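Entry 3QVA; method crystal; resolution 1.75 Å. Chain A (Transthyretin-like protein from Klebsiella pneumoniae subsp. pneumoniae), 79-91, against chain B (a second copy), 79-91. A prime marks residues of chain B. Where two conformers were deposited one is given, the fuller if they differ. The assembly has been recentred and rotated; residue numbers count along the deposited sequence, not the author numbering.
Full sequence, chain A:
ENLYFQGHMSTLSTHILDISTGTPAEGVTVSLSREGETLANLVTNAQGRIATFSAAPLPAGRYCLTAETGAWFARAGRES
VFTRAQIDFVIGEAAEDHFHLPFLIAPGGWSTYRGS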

# COMPACT_ATOMS: atom_id res chain seq x y z
N GLU A 79 4.85 12.01 15.37
CA GLU A 79 4.59 10.78 16.12
C GLU A 79 4.10 9.66 15.20
O GLU A 79 3.49 9.92 14.16
CB GLU A 79 3.60 11.05 17.26
CG GLU A 79 4.15 11.93 18.37
N SER A 80 4.40 8.42 15.57
CA SER A 80 3.93 7.25 14.84
C SER A 80 3.84 6.09 15.81
O SER A 80 4.65 6.00 16.74
CB SER A 80 4.90 6.88 13.71
OG SER A 80 4.50 5.69 13.05
N VAL A 81 2.86 5.21 15.62
CA VAL A 81 2.78 4.00 16.44
C VAL A 81 3.74 2.93 15.92
O VAL A 81 4.03 1.98 16.62
CB VAL A 81 1.34 3.42 16.56
CG1 VAL A 81 0.39 4.47 17.15
CG2 VAL A 81 0.83 2.88 15.21
N PHE A 82 4.22 3.09 14.69
CA PHE A 82 5.18 2.13 14.14
C PHE A 82 6.60 2.53 14.51
O PHE A 82 7.04 3.64 14.20
CB PHE A 82 5.02 1.99 12.62
CG PHE A 82 3.64 1.57 12.22
CD1 PHE A 82 2.73 2.49 11.72
CD2 PHE A 82 3.23 0.24 12.38
CE1 PHE A 82 1.45 2.11 11.37
CE2 PHE A 82 1.93 -0.15 12.02
CZ PHE A 82 1.05 0.78 11.51
N THR A 83 7.30 1.63 15.20
CA THR A 83 8.63 1.96 15.73
C THR A 83 9.76 1.79 14.70
O THR A 83 10.77 2.49 14.77
CB THR A 83 8.96 1.13 16.98
OG1 THR A 83 8.88 -0.26 16.65
CG2 THR A 83 7.97 1.44 18.09
N ARG A 84 9.58 0.85 13.78
CA ARG A 84 10.52 0.61 12.69
C ARG A 84 9.80 -0.23 11.64
O ARG A 84 8.66 -0.65 11.87
CB ARG A 84 11.80 -0.10 13.18
CG ARG A 84 11.58 -1.30 14.10
CD ARG A 84 12.90 -1.78 14.69
NE ARG A 84 13.67 -0.67 15.25
CZ ARG A 84 13.39 -0.07 16.41
NH1 ARG A 84 14.15 0.94 16.83
NH2 ARG A 84 12.36 -0.48 17.14
N ALA A 85 10.45 -0.44 10.51
CA ALA A 85 9.88 -1.21 9.42
C ALA A 85 10.86 -2.32 9.06
O ALA A 85 11.93 -2.05 8.51
CB ALA A 85 9.60 -0.31 8.22
N GLN A 86 10.49 -3.55 9.39
CA GLN A 86 11.33 -4.71 9.12
C GLN A 86 10.75 -5.53 7.98
O GLN A 86 9.57 -5.90 8.01
CB GLN A 86 11.47 -5.56 10.39
CG GLN A 86 12.31 -6.81 10.18
CD GLN A 86 12.42 -7.67 11.43
OE1 GLN A 86 11.97 -8.82 11.44
NE2 GLN A 86 13.01 -7.13 12.49
N ILE A 87 11.58 -5.81 6.97
CA ILE A 87 11.23 -6.71 5.89
C ILE A 87 12.02 -8.01 6.03
O ILE A 87 13.25 -7.98 6.21
CB ILE A 87 11.54 -6.11 4.50
CG1 ILE A 87 10.77 -4.80 4.28
CG2 ILE A 87 11.20 -7.12 3.39
CD1 ILE A 87 11.26 -4.07 3.03
N ASP A 88 11.32 -9.13 5.95
CA ASP A 88 11.97 -10.44 6.03
C ASP A 88 11.79 -11.14 4.70
O ASP A 88 10.67 -11.36 4.26
CB ASP A 88 11.35 -11.25 7.16
CG ASP A 88 11.65 -10.67 8.52
OD1 ASP A 88 10.74 -10.05 9.12
OD2 ASP A 88 12.81 -10.81 8.97
N PHE A 89 12.91 -11.45 4.04
CA PHE A 89 12.84 -11.99 2.69
C PHE A 89 13.89 -13.08 2.45
O PHE A 89 14.76 -13.32 3.29
CB PHE A 89 12.94 -10.88 1.63
CG PHE A 89 14.26 -10.15 1.62
CD1 PHE A 89 15.22 -10.45 0.65
CD2 PHE A 89 14.55 -9.17 2.56
CE1 PHE A 89 16.44 -9.78 0.62
CE2 PHE A 89 15.78 -8.50 2.55
CZ PHE A 89 16.72 -8.80 1.57
N VAL A 90 13.77 -13.75 1.31
CA VAL A 90 14.67 -14.84 0.97
C VAL A 90 15.33 -14.62 -0.39
O VAL A 90 14.71 -14.13 -1.34
CB VAL A 90 13.95 -16.23 1.06
CG1 VAL A 90 12.74 -16.29 0.14
CG2 VAL A 90 14.93 -17.38 0.77
N ILE A 91 16.62 -14.96 -0.45
CA ILE A 91 17.35 -15.09 -1.71
C ILE A 91 17.60 -16.58 -1.96
O ILE A 91 16.78 -17.26 -2.59
CB ILE A 91 18.69 -14.33 -1.69
CG1 ILE A 91 18.45 -12.82 -1.62
CG2 ILE A 91 19.53 -14.69 -2.92
CD1 ILE A 91 19.72 -11.97 -1.48
N GLU B 79 4.71 -19.46 -4.06
CA GLU B 79 6.00 -18.91 -3.64
C GLU B 79 5.84 -17.46 -3.22
O GLU B 79 4.95 -16.76 -3.69
CB GLU B 79 7.02 -18.99 -4.78
CG GLU B 79 7.36 -20.40 -5.25
CD GLU B 79 8.45 -21.09 -4.43
OE1 GLU B 79 8.67 -22.30 -4.64
OE2 GLU B 79 9.10 -20.43 -3.58
N SER B 80 6.72 -17.01 -2.32
CA SER B 80 6.79 -15.60 -1.95
C SER B 80 8.23 -15.22 -1.61
O SER B 80 8.96 -16.01 -1.01
CB SER B 80 5.89 -15.28 -0.76
OG SER B 80 6.03 -13.92 -0.38
N VAL B 81 8.62 -14.01 -1.99
CA VAL B 81 9.93 -13.49 -1.61
C VAL B 81 9.95 -13.14 -0.11
O VAL B 81 10.98 -13.23 0.54
CB VAL B 81 10.36 -12.29 -2.50
CG1 VAL B 81 9.31 -11.21 -2.51
CG2 VAL B 81 11.71 -11.74 -2.07
N PHE B 82 8.79 -12.78 0.43
CA PHE B 82 8.68 -12.42 1.84
C PHE B 82 8.38 -13.65 2.69
O PHE B 82 7.42 -14.37 2.43
CB PHE B 82 7.64 -11.30 2.04
CG PHE B 82 7.94 -10.07 1.23
CD1 PHE B 82 7.31 -9.87 -0.00
CD2 PHE B 82 8.88 -9.15 1.66
CE1 PHE B 82 7.61 -8.75 -0.78
CE2 PHE B 82 9.18 -8.03 0.89
CZ PHE B 82 8.54 -7.83 -0.34
N THR B 83 9.22 -13.88 3.69
CA THR B 83 9.13 -15.09 4.51
C THR B 83 8.08 -14.98 5.62
O THR B 83 7.53 -15.99 6.07
CB THR B 83 10.51 -15.46 5.11
OG1 THR B 83 11.01 -14.35 5.87
CG2 THR B 83 11.50 -15.78 3.99
N ARG B 84 7.82 -13.76 6.07
CA ARG B 84 6.82 -13.47 7.11
C ARG B 84 6.60 -11.97 7.07
O ARG B 84 7.30 -11.26 6.33
CB ARG B 84 7.32 -13.90 8.51
CG ARG B 84 8.58 -13.16 8.94
CD ARG B 84 9.14 -13.63 10.28
NE ARG B 84 10.26 -12.77 10.65
CZ ARG B 84 11.18 -13.06 11.57
NH1 ARG B 84 11.14 -14.20 12.25
NH2 ARG B 84 12.16 -12.19 11.82
N ALA B 85 5.63 -11.50 7.84
CA ALA B 85 5.33 -10.07 7.90
C ALA B 85 5.32 -9.66 9.36
O ALA B 85 4.46 -10.10 10.12
CB ALA B 85 3.99 -9.79 7.26
N GLN B 86 6.27 -8.82 9.74
CA GLN B 86 6.39 -8.38 11.13
C GLN B 86 6.05 -6.89 11.24
O GLN B 86 6.62 -6.07 10.52
CB GLN B 86 7.81 -8.64 11.65
CG GLN B 86 8.01 -8.21 13.09
CD GLN B 86 9.44 -8.40 13.59
OE1 GLN B 86 10.11 -7.43 13.95
NE2 GLN B 86 9.90 -9.65 13.62
N ILE B 87 5.13 -6.56 12.14
CA ILE B 87 4.79 -5.17 12.46
C ILE B 87 5.40 -4.83 13.82
O ILE B 87 5.13 -5.51 14.80
CB ILE B 87 3.27 -4.94 12.51
CG1 ILE B 87 2.61 -5.32 11.17
CG2 ILE B 87 2.95 -3.48 12.84
CD1 ILE B 87 1.09 -5.39 11.25
N ASP B 88 6.22 -3.78 13.86
CA ASP B 88 6.81 -3.31 15.11
C ASP B 88 6.07 -2.05 15.53
O ASP B 88 6.05 -1.07 14.78
CB ASP B 88 8.30 -3.01 14.93
CG ASP B 88 9.13 -4.25 14.70
OD1 ASP B 88 9.15 -4.75 13.56
OD2 ASP B 88 9.78 -4.70 15.66
N PHE B 89 5.45 -2.07 16.70
CA PHE B 89 4.66 -0.93 17.15
C PHE B 89 4.81 -0.65 18.63
O PHE B 89 5.37 -1.46 19.37
CB PHE B 89 3.18 -1.07 16.75
CG PHE B 89 2.45 -2.19 17.46
CD1 PHE B 89 1.58 -1.91 18.51
CD2 PHE B 89 2.61 -3.51 17.05
CE1 PHE B 89 0.90 -2.94 19.16
CE2 PHE B 89 1.93 -4.54 17.69
CZ PHE B 89 1.07 -4.25 18.75
N VAL B 90 4.32 0.51 19.05
CA VAL B 90 4.40 0.89 20.45
C VAL B 90 3.01 1.25 20.98
O VAL B 90 2.23 1.94 20.32
CB VAL B 90 5.46 2.01 20.68
CG1 VAL B 90 5.19 3.22 19.80
CG2 VAL B 90 5.54 2.40 22.17
N ILE B 91 2.70 0.74 22.18
CA ILE B 91 1.49 1.10 22.91
C ILE B 91 1.86 2.01 24.07
O ILE B 91 2.90 1.83 24.69
CB ILE B 91 0.77 -0.15 23.47
CG1 ILE B 91 0.21 -1.01 22.34
CG2 ILE B 91 -0.36 0.24 24.43
CD1 ILE B 91 -0.41 -2.32 22.81
O HOH W 1 8.35 -1.94 18.70
O HOH W 2 6.26 -1.94 11.61
O HOH W 3 8.30 -4.08 11.16
O HOH W 4 8.65 -8.40 8.22
O HOH W 5 8.47 -8.99 5.37
O HOH W 6 13.78 -14.14 5.98

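The two copies set the same strand edge to edge, antiparallel at 158°, with Gln86 facing Gln86′ at the centre, so the backbone bonds and the Phe82–Ile87′ type of contact at one end recur at the other. For the backbone, the rule is direct bonding at the ends and water between.

Walking along chain B, Ser80′ bonds within its own chain, its OG accepting from Phe82′ N at 3.1 Å. Val81′ O then accepts a hydrogen bond from Val90 N at 2.9 Å. Phe82′ and Phe89 come close, CA to CA 4.3 Å, and the Phe82′ ring meets Ile87 at its edge, CE2 to CG2 3.3 Å, an apolar contact on the face that also carries Ala85′ and Ile87′.

Thr83′ N donates to Asp88 O at 3.0 Å. Its CB points toward chain A, putting CG2 3.8 Å from Val90 CB, while OG1 shares water 6 with Phe89 O.

From Arg84′ inward the backbones separate, and water supplies the missing links. Water 5 donates to Arg84′ O and accepts from Asp88 N; water 4 accepts from Gln86′ N and donates to Gln86 O. Arg84′ also reaches across in an extended conformation, its NE donating nearly straight to Asp88 OD1 at 3.2 Å in a salt bridge, with a weak second bond from NH2 to OD2. Symmetry lapses here: Arg84 folds at chi3 (p) and bonds elsewhere in the structure.

The Gln86′ and Gln86 side chains, both fully extended, meet end to end on the Arg84′ and Asp88′ face. Ile87′ CG2 packs 3.6 Å from Phe82 CE2.

At Asp88′ direct pairing resumes: its O accepts from Thr83 N at 3.0 Å, while its N donates to water 2, which donates to Arg84 O. Phe89′ O accepts a hydrogen bond from water 1, held also by Thr83 OG1. Val90′ N closes the ladder on Val81 O at 2.9 Å.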